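Local coordinates for hypothetical protein PG0816 (Porphyromonas gingivalis, PDB 2APL), which is of unknown function but belongs to the DUF1896 family and folds as a single, mainly helical chain, at residues L14-E17 with T18-E22; Q88-P91 with S92-E96; L140-S144 with N145-T149. All coordinates share one frame; numbering follows the deposited sequence.

Interaction 1. Residues L14-E17 with T18-E22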
loop_
_atom_site.group_PDB
_atom_site.type_symbol
_atom_site.label_atom_id
_atom_site.label_comp_id
_atom_site.label_asym_id
_atom_site.label_seq_id
_atom_site.Cartn_x
_atom_site.Cartn_y
_atom_site.Cartn_z
ATOM N N LEU A 14 -2.743 -15.553 -2.452
ATOM C CA LEU A 14 -2.404 -15.022 -3.752
ATOM C C LEU A 14 -2.876 -13.555 -3.928
ATOM O O LEU A 14 -2.110 -12.724 -4.385
ATOM C CB LEU A 14 -2.926 -15.909 -4.895
ATOM C CG LEU A 14 -2.378 -15.517 -6.270
ATOM C CD1 LEU A 14 -0.844 -15.460 -6.294
ATOM C CD2 LEU A 14 -2.932 -16.428 -7.367
ATOM N N LYS A 15 -4.121 -13.259 -3.549
ATOM C CA LYS A 15 -4.640 -11.896 -3.660
ATOM C C LYS A 15 -3.778 -10.904 -2.861
ATOM O O LYS A 15 -3.566 -9.767 -3.296
ATOM C CB LYS A 15 -6.076 -11.824 -3.129
ATOM C CG LYS A 15 -7.135 -12.488 -4.043
ATOM C CD LYS A 15 -8.550 -12.337 -3.414
ATOM C CE LYS A 15 -9.045 -10.906 -3.454
ATOM N NZ LYS A 15 -10.415 -10.902 -2.920
ATOM N N LEU A 16 -3.329 -11.324 -1.669
ATOM C CA LEU A 16 -2.608 -10.421 -0.767
ATOM C C LEU A 16 -1.188 -10.287 -1.293
ATOM O O LEU A 16 -0.617 -9.183 -1.327
ATOM C CB LEU A 16 -2.531 -10.994 0.677
ATOM C CG LEU A 16 -1.742 -10.169 1.724
ATOM C CD1 LEU A 16 -2.214 -8.682 1.806
ATOM C CD2 LEU A 16 -1.857 -10.833 3.112
ATOM N N GLU A 17 -0.614 -11.395 -1.757
ATOM C CA GLU A 17 0.751 -11.288 -2.344
ATOM C C GLU A 17 0.777 -10.311 -3.508
ATOM O O GLU A 17 1.654 -9.427 -3.601
ATOM C CB GLU A 17 1.296 -12.642 -2.727
ATOM C CG GLU A 17 1.728 -13.487 -1.493
ATOM C CD GLU A 17 2.241 -14.822 -1.947
ATOM O OE1 GLU A 17 2.254 -15.060 -3.167
ATOM O OE2 GLU A 17 2.649 -15.627 -1.129
ATOM N N THR A 18 -0.186 -10.445 -4.392
ATOM C CA THR A 18 -0.285 -9.565 -5.565
ATOM C C THR A 18 -0.460 -8.070 -5.142
ATOM O O THR A 18 0.196 -7.186 -5.647
ATOM C CB THR A 18 -1.390 -10.069 -6.472
ATOM O OG1 THR A 18 -1.047 -11.405 -6.915
ATOM C CG2 THR A 18 -1.589 -9.130 -7.711
ATOM N N TYR A 19 -1.360 -7.844 -4.205
ATOM C CA TYR A 19 -1.685 -6.517 -3.732
ATOM C C TYR A 19 -0.449 -5.862 -3.109
ATOM O O TYR A 19 -0.169 -4.705 -3.389
ATOM C CB TYR A 19 -2.833 -6.606 -2.701
ATOM C CG TYR A 19 -3.324 -5.225 -2.288
ATOM C CD1 TYR A 19 -4.217 -4.564 -3.082
ATOM C CD2 TYR A 19 -2.898 -4.602 -1.074
ATOM C CE1 TYR A 19 -4.686 -3.305 -2.766
ATOM C CE2 TYR A 19 -3.406 -3.319 -0.713
ATOM C CZ TYR A 19 -4.276 -2.672 -1.602
ATOM O OH TYR A 19 -4.849 -1.431 -1.363
ATOM N N LEU A 20 0.265 -6.592 -2.261
ATOM C CA LEU A 20 1.513 -6.073 -1.685
ATOM C C LEU A 20 2.612 -5.852 -2.743
ATOM O O LEU A 20 3.280 -4.812 -2.743
ATOM C CB LEU A 20 2.022 -6.988 -0.567
ATOM C CG LEU A 20 1.083 -7.128 0.653
ATOM C CD1 LEU A 20 1.657 -8.176 1.599
ATOM C CD2 LEU A 20 0.936 -5.813 1.442
ATOM N N ASN A 21 2.747 -6.799 -3.675
ATOM C CA ASN A 21 3.704 -6.665 -4.738
ATOM C C ASN A 21 3.462 -5.356 -5.462
ATOM O O ASN A 21 4.439 -4.639 -5.812
ATOM C CB ASN A 21 3.620 -7.782 -5.777
ATOM C CG ASN A 21 4.195 -9.080 -5.304
ATOM O OD1 ASN A 21 4.868 -9.177 -4.233
ATOM N ND2 ASN A 21 3.850 -10.162 -6.054
ATOM N N GLU A 22 2.187 -4.992 -5.637
ATOM C CA GLU A 22 1.917 -3.773 -6.433
ATOM C C GLU A 22 2.018 -2.472 -5.625
ATOM O O GLU A 22 2.455 -1.471 -6.141
ATOM C CB GLU A 22 0.517 -3.842 -7.074
ATOM C CG GLU A 22 0.360 -4.995 -8.091
ATOM C CD GLU A 22 -1.112 -5.235 -8.529
ATOM O OE1 GLU A 22 -2.044 -5.017 -7.699
ATOM O OE2 GLU A 22 -1.327 -5.665 -9.699
#
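Leu-16 and Leu-20, four residues apart on helix 3-23, meet through their branched ends: CD1 of Leu-16 lies 3.8 Å from CG of Leu-20. The two side chains reach this point by different routes. In Leu-16 the CG sits opposite the backbone N (chi1 177°), which carries CD1 forward toward Leu-20. In Leu-20 the CG stands opposite the carbonyl carbon instead (chi1 -62°) and leans back over the preceding turn, with CG 3.3 Å from the carbonyl O of Leu-16. That same oxygen accepts the amide of Leu-20 N at 2.9 Å, nearly straight at the hydrogen (173°), so backbone and side chain of Leu-20 close on one peptide group. Both leucines are buried: Ser-38 of helix 31-51 and Leu-66 of helix 55-67 lie against Leu-16, and Ile-34 of helix 31-51 against Leu-20.

On another face, Thr-18 turns its hydroxyl back along the helix. OG1 lies 3.0 Å from Leu-14 O, which also receives Thr-18 N at 3.0 Å. Tyr-19 sets its CB 3.3 Å from Lys-15 O, while its ring extends outward to meet His-23 and Tyr-67, and its hydroxyl bonds to Leu-70 O. The ammonium group of Lys-15 bonds to Ser-63, and the carboxylate of Glu-17 pairs with Arg-13. Asn-21 N continues the backbone series, bonding to Glu-17 O at 2.8 Å. The Asn-21 carboxamide folds back over the same oxygen, its carbon CG 3.1 Å from Glu-17 O, without a hydrogen bond from ND2. Successive i to i+4 backbone bonds, with Leu-16 and Leu-20 facing neighbouring helices while Thr-18 and Asn-21 are exposed, are the features of an alpha-helix packed on one side in a helical bundle.

Interaction 2. Residues Q88-P91 with S92-E96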
loop_
_atom_site.group_PDB
_atom_site.type_symbol
_atom_site.label_atom_id
_atom_site.label_comp_id
_atom_site.label_asym_id
_atom_site.label_seq_id
_atom_site.Cartn_x
_atom_site.Cartn_y
_atom_site.Cartn_z
ATOM N N GLN A 88 8.350 16.050 -16.384
ATOM C CA GLN A 88 9.419 16.652 -17.177
ATOM C C GLN A 88 10.856 16.373 -16.670
ATOM O O GLN A 88 11.756 16.102 -17.467
ATOM C CB GLN A 88 9.187 18.177 -17.312
ATOM C CG GLN A 88 8.246 18.549 -18.475
ATOM C CD GLN A 88 8.141 20.058 -18.738
ATOM O OE1 GLN A 88 8.985 20.846 -18.311
ATOM N NE2 GLN A 88 7.103 20.453 -19.453
ATOM N N GLU A 89 11.069 16.434 -15.364
ATOM C CA GLU A 89 12.407 16.221 -14.774
ATOM C C GLU A 89 12.752 14.766 -14.451
ATOM O O GLU A 89 13.924 14.406 -14.331
ATOM C CB GLU A 89 12.544 16.999 -13.468
ATOM C CG GLU A 89 12.067 18.452 -13.542
ATOM C CD GLU A 89 10.637 18.647 -12.958
ATOM O OE1 GLU A 89 9.711 17.877 -13.353
ATOM O OE2 GLU A 89 10.469 19.600 -12.138
ATOM N N LEU A 90 11.726 13.951 -14.254
ATOM C CA LEU A 90 11.916 12.566 -13.807
ATOM C C LEU A 90 10.885 11.677 -14.526
ATOM O O LEU A 90 9.919 11.182 -13.914
ATOM C CB LEU A 90 11.819 12.464 -12.246
ATOM C CG LEU A 90 12.506 13.464 -11.285
ATOM C CD1 LEU A 90 11.946 13.358 -9.865
ATOM C CD2 LEU A 90 14.041 13.353 -11.235
ATOM N N PRO A 91 11.044 11.519 -15.868
ATOM C CA PRO A 91 10.036 10.735 -16.568
ATOM C C PRO A 91 10.232 9.251 -16.313
ATOM O O PRO A 91 11.304 8.840 -15.873
ATOM C CB PRO A 91 10.266 11.061 -18.048
ATOM C CG PRO A 91 11.620 11.674 -18.110
ATOM C CD PRO A 91 12.100 12.022 -16.767
ATOM N N SER A 92 9.173 8.490 -16.557
ATOM C CA SER A 92 9.160 7.046 -16.492
ATOM C C SER A 92 10.392 6.433 -17.211
ATOM O O SER A 92 10.784 6.906 -18.269
ATOM C CB SER A 92 7.835 6.545 -17.085
ATOM O OG SER A 92 7.770 5.134 -17.174
ATOM N N PRO A 93 11.004 5.374 -16.629
ATOM C CA PRO A 93 10.576 4.628 -15.453
ATOM C C PRO A 93 11.025 5.180 -14.088
ATOM O O PRO A 93 10.845 4.467 -13.092
ATOM C CB PRO A 93 11.196 3.228 -15.686
ATOM C CG PRO A 93 12.001 3.337 -16.976
ATOM C CD PRO A 93 12.246 4.797 -17.157
ATOM N N LEU A 94 11.576 6.402 -14.027
ATOM C CA LEU A 94 12.039 6.971 -12.731
ATOM C C LEU A 94 11.057 6.984 -11.531
ATOM O O LEU A 94 11.481 6.752 -10.408
ATOM C CB LEU A 94 12.691 8.358 -12.878
ATOM C CG LEU A 94 14.064 8.395 -13.568
ATOM C CD1 LEU A 94 14.427 9.817 -13.887
ATOM C CD2 LEU A 94 15.172 7.750 -12.751
ATOM N N PRO A 95 9.772 7.327 -11.734
ATOM C CA PRO A 95 8.900 7.235 -10.545
ATOM C C PRO A 95 8.922 5.869 -9.815
ATOM O O PRO A 95 9.075 5.837 -8.571
ATOM C CB PRO A 95 7.517 7.551 -11.106
ATOM C CG PRO A 95 7.824 8.492 -12.295
ATOM C CD PRO A 95 9.066 7.899 -12.899
ATOM N N GLU A 96 8.779 4.768 -10.572
ATOM C CA GLU A 96 8.830 3.428 -10.009
ATOM C C GLU A 96 10.208 3.075 -9.413
ATOM O O GLU A 96 10.271 2.340 -8.444
ATOM C CB GLU A 96 8.386 2.350 -11.007
ATOM C CG GLU A 96 7.579 2.819 -12.203
ATOM C CD GLU A 96 7.671 1.831 -13.375
ATOM O OE1 GLU A 96 8.177 2.191 -14.479
ATOM O OE2 GLU A 96 7.254 0.663 -13.183
#
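A type VIa (cis-proline) beta turn leads into helix 94-103, with Pro-93 at the N-cap position, and brings Leu-94 back against Leu-90 and Pro-91. The turn is closed by one backbone bond, from Leu-94 N to Pro-91 O at 3.1 Å. It is somewhat bent, 147° at the hydrogen, and the donor stands off the carbonyl plane by 26°. Between donor and acceptor lies the cis peptide joining Ser-92 to Pro-93, consistent with the tight reversal that brings Leu-94 N to Pro-91 O.

The Leu-94 side chain points back to the preceding segment. With CG opposite its own carbonyl carbon (chi1 -70°), it sends CD1 to Leu-90, 3.7 Å from CA and 4.1 Å from CB, while the same methyl lies 4.3 Å from CD of the Pro-91 ring. CB of Leu-94 rests 3.3 Å from Pro-91 O, close beside the bonded carbonyl. CD of the Pro-95 ring lies 3.5 Å from Leu-90 O. Leu-90 and Pro-95 are buried, and both also touch Leu-82 of helix 74-85. The arrangement is that of a type VIa beta turn at a helix N-terminus, where an apolar side chain of the first turn folds back onto the incoming loop.

Interaction 3. Residues L140-S144 with N145-T149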
loop_
_atom_site.group_PDB
_atom_site.type_symbol
_atom_site.label_atom_id
_atom_site.label_comp_id
_atom_site.label_asym_id
_atom_site.label_seq_id
_atom_site.Cartn_x
_atom_site.Cartn_y
_atom_site.Cartn_z
ATOM N N LEU A 140 12.840 20.423 -3.079
ATOM C CA LEU A 140 13.985 20.860 -2.313
ATOM C C LEU A 140 15.120 19.886 -2.538
ATOM O O LEU A 140 16.275 20.327 -2.615
ATOM C CB LEU A 140 13.687 20.961 -0.807
ATOM C CG LEU A 140 12.875 22.222 -0.480
ATOM C CD1 LEU A 140 12.512 22.277 1.029
ATOM C CD2 LEU A 140 13.560 23.491 -0.925
ATOM N N LEU A 141 14.790 18.591 -2.564
ATOM C CA LEU A 141 15.786 17.519 -2.788
ATOM C C LEU A 141 16.503 17.731 -4.112
ATOM O O LEU A 141 17.739 17.699 -4.169
ATOM C CB LEU A 141 15.133 16.118 -2.722
ATOM C CG LEU A 141 14.876 15.526 -1.313
ATOM C CD1 LEU A 141 13.877 14.319 -1.400
ATOM C CD2 LEU A 141 16.209 15.131 -0.608
ATOM N N ILE A 142 15.752 18.012 -5.165
ATOM C CA ILE A 142 16.333 18.347 -6.488
ATOM C C ILE A 142 17.170 19.653 -6.482
ATOM O O ILE A 142 18.308 19.659 -6.972
ATOM C CB ILE A 142 15.231 18.476 -7.542
ATOM C CG1 ILE A 142 14.449 17.139 -7.669
ATOM C CG2 ILE A 142 15.797 18.921 -8.931
ATOM C CD1 ILE A 142 13.249 17.221 -8.652
ATOM N N GLU A 143 16.618 20.743 -5.931
ATOM C CA GLU A 143 17.319 22.030 -5.933
ATOM C C GLU A 143 18.608 21.981 -5.105
ATOM O O GLU A 143 19.585 22.637 -5.423
ATOM C CB GLU A 143 16.421 23.138 -5.368
ATOM C CG GLU A 143 15.203 23.533 -6.279
ATOM C CD GLU A 143 14.323 24.663 -5.669
ATOM O OE1 GLU A 143 14.361 24.894 -4.411
ATOM O OE2 GLU A 143 13.575 25.298 -6.456
ATOM N N SER A 144 18.607 21.186 -4.031
ATOM C CA SER A 144 19.794 21.108 -3.166
ATOM C C SER A 144 20.804 20.064 -3.659
ATOM O O SER A 144 21.847 19.867 -3.033
ATOM C CB SER A 144 19.400 20.787 -1.729
ATOM O OG SER A 144 18.783 19.534 -1.660
ATOM N N ASN A 145 20.489 19.431 -4.783
ATOM C CA ASN A 145 21.260 18.326 -5.329
ATOM C C ASN A 145 21.449 17.145 -4.340
ATOM O O ASN A 145 22.515 16.525 -4.277
ATOM C CB ASN A 145 22.602 18.849 -5.929
ATOM C CG ASN A 145 23.204 17.886 -6.936
ATOM O OD1 ASN A 145 22.485 17.138 -7.613
ATOM N ND2 ASN A 145 24.530 17.880 -7.031
ATOM N N HIS A 146 20.386 16.801 -3.620
ATOM C CA HIS A 146 20.429 15.784 -2.576
ATOM C C HIS A 146 19.446 14.652 -2.911
ATOM O O HIS A 146 19.108 13.832 -2.061
ATOM C CB HIS A 146 20.165 16.389 -1.168
ATOM C CG HIS A 146 21.384 16.976 -0.512
ATOM N ND1 HIS A 146 22.170 16.275 0.382
ATOM C CD2 HIS A 146 21.958 18.200 -0.628
ATOM C CE1 HIS A 146 23.181 17.034 0.779
ATOM N NE2 HIS A 146 23.078 18.209 0.180
ATOM N N LEU A 147 19.001 14.598 -4.167
ATOM C CA LEU A 147 18.101 13.536 -4.575
ATOM C C LEU A 147 18.871 12.180 -4.570
ATOM O O LEU A 147 19.994 12.088 -5.081
ATOM C CB LEU A 147 17.419 13.872 -5.917
ATOM C CG LEU A 147 16.230 12.999 -6.373
ATOM C CD1 LEU A 147 14.965 13.191 -5.501
ATOM C CD2 LEU A 147 15.913 13.241 -7.845
ATOM N N PRO A 148 18.296 11.153 -3.917
ATOM C CA PRO A 148 18.933 9.829 -3.928
ATOM C C PRO A 148 19.025 9.299 -5.351
ATOM O O PRO A 148 18.216 9.657 -6.213
ATOM C CB PRO A 148 18.006 8.958 -3.074
ATOM C CG PRO A 148 17.032 9.880 -2.412
ATOM C CD PRO A 148 17.020 11.176 -3.163
ATOM N N THR A 149 20.042 8.500 -5.634
ATOM C CA THR A 149 20.326 8.180 -7.044
ATOM C C THR A 149 20.216 6.698 -7.391
ATOM O O THR A 149 19.831 5.871 -6.546
ATOM C CB THR A 149 21.704 8.733 -7.513
ATOM O OG1 THR A 149 22.724 8.311 -6.598
ATOM C CG2 THR A 149 21.685 10.268 -7.608
#
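Leu-141 and His-146 are joined by a backbone bond at the end of helix 126-143: His-146 N gives its hydrogen to Leu-141 O at 2.8 Å, in the carbonyl plane and nearly straight (166°). A second bond runs from Asn-145 N to Ile-142 O at 3.1 Å, with the donor well above the carbonyl plane. Asn-145 has positive phi (56°), and with this i to i+5 and i to i+3 pair of bonds back into the last turn it forms a Schellman motif.

The side-chain polar contacts gather on Ser-144. Its OG, set between the backbone N and the carbonyl carbon (chi1 62°), donates to Leu-140 O at 2.8 Å, while Ser-144 N reaches that oxygen from the other face. The His-146 ring turns its edge to Ser-144 O, which lies near the ring plane and 2.9 Å from CD2, a short contact with a carbon atom.

Apolar packing comes from Leu-147, whose branches are shared between two residues. CD1 lies 4.0 Å from CB of Leu-141, and CD2 lies 4.2 Å from CG1 of Ile-142, the Leu-147 and Ile-142 side chains running alongside each other in one direction. Leu-141 also rests on Leu-102 of helix 94-103. The chemistry implies a C-terminus closed in two ways: amides beyond the helix occupy carbonyls of its last turn, and Leu-147 covers its apolar side.

All three contacts are local, but they occupy different points in the helical chain. Interaction 1 lies in the second half of helix 3-23, its centre about 10 Å from the centre of the chain, and combines two buried leucines with exposed Thr-18 and Asn-21. Interaction 2, also partly buried, marks a helix start and interaction 3, a surface contact, a helix end; their centres lie about 20 and 25 Å from the chain's centre. Regular i to i+4 bonding gives way to a one-bond proline turn and then to a Schellman closure. Interactions 2 and 3 meet directly: Leu-90 CD2 packs 3.9 Å from Leu-147 CD2. Interaction 1 touches neither.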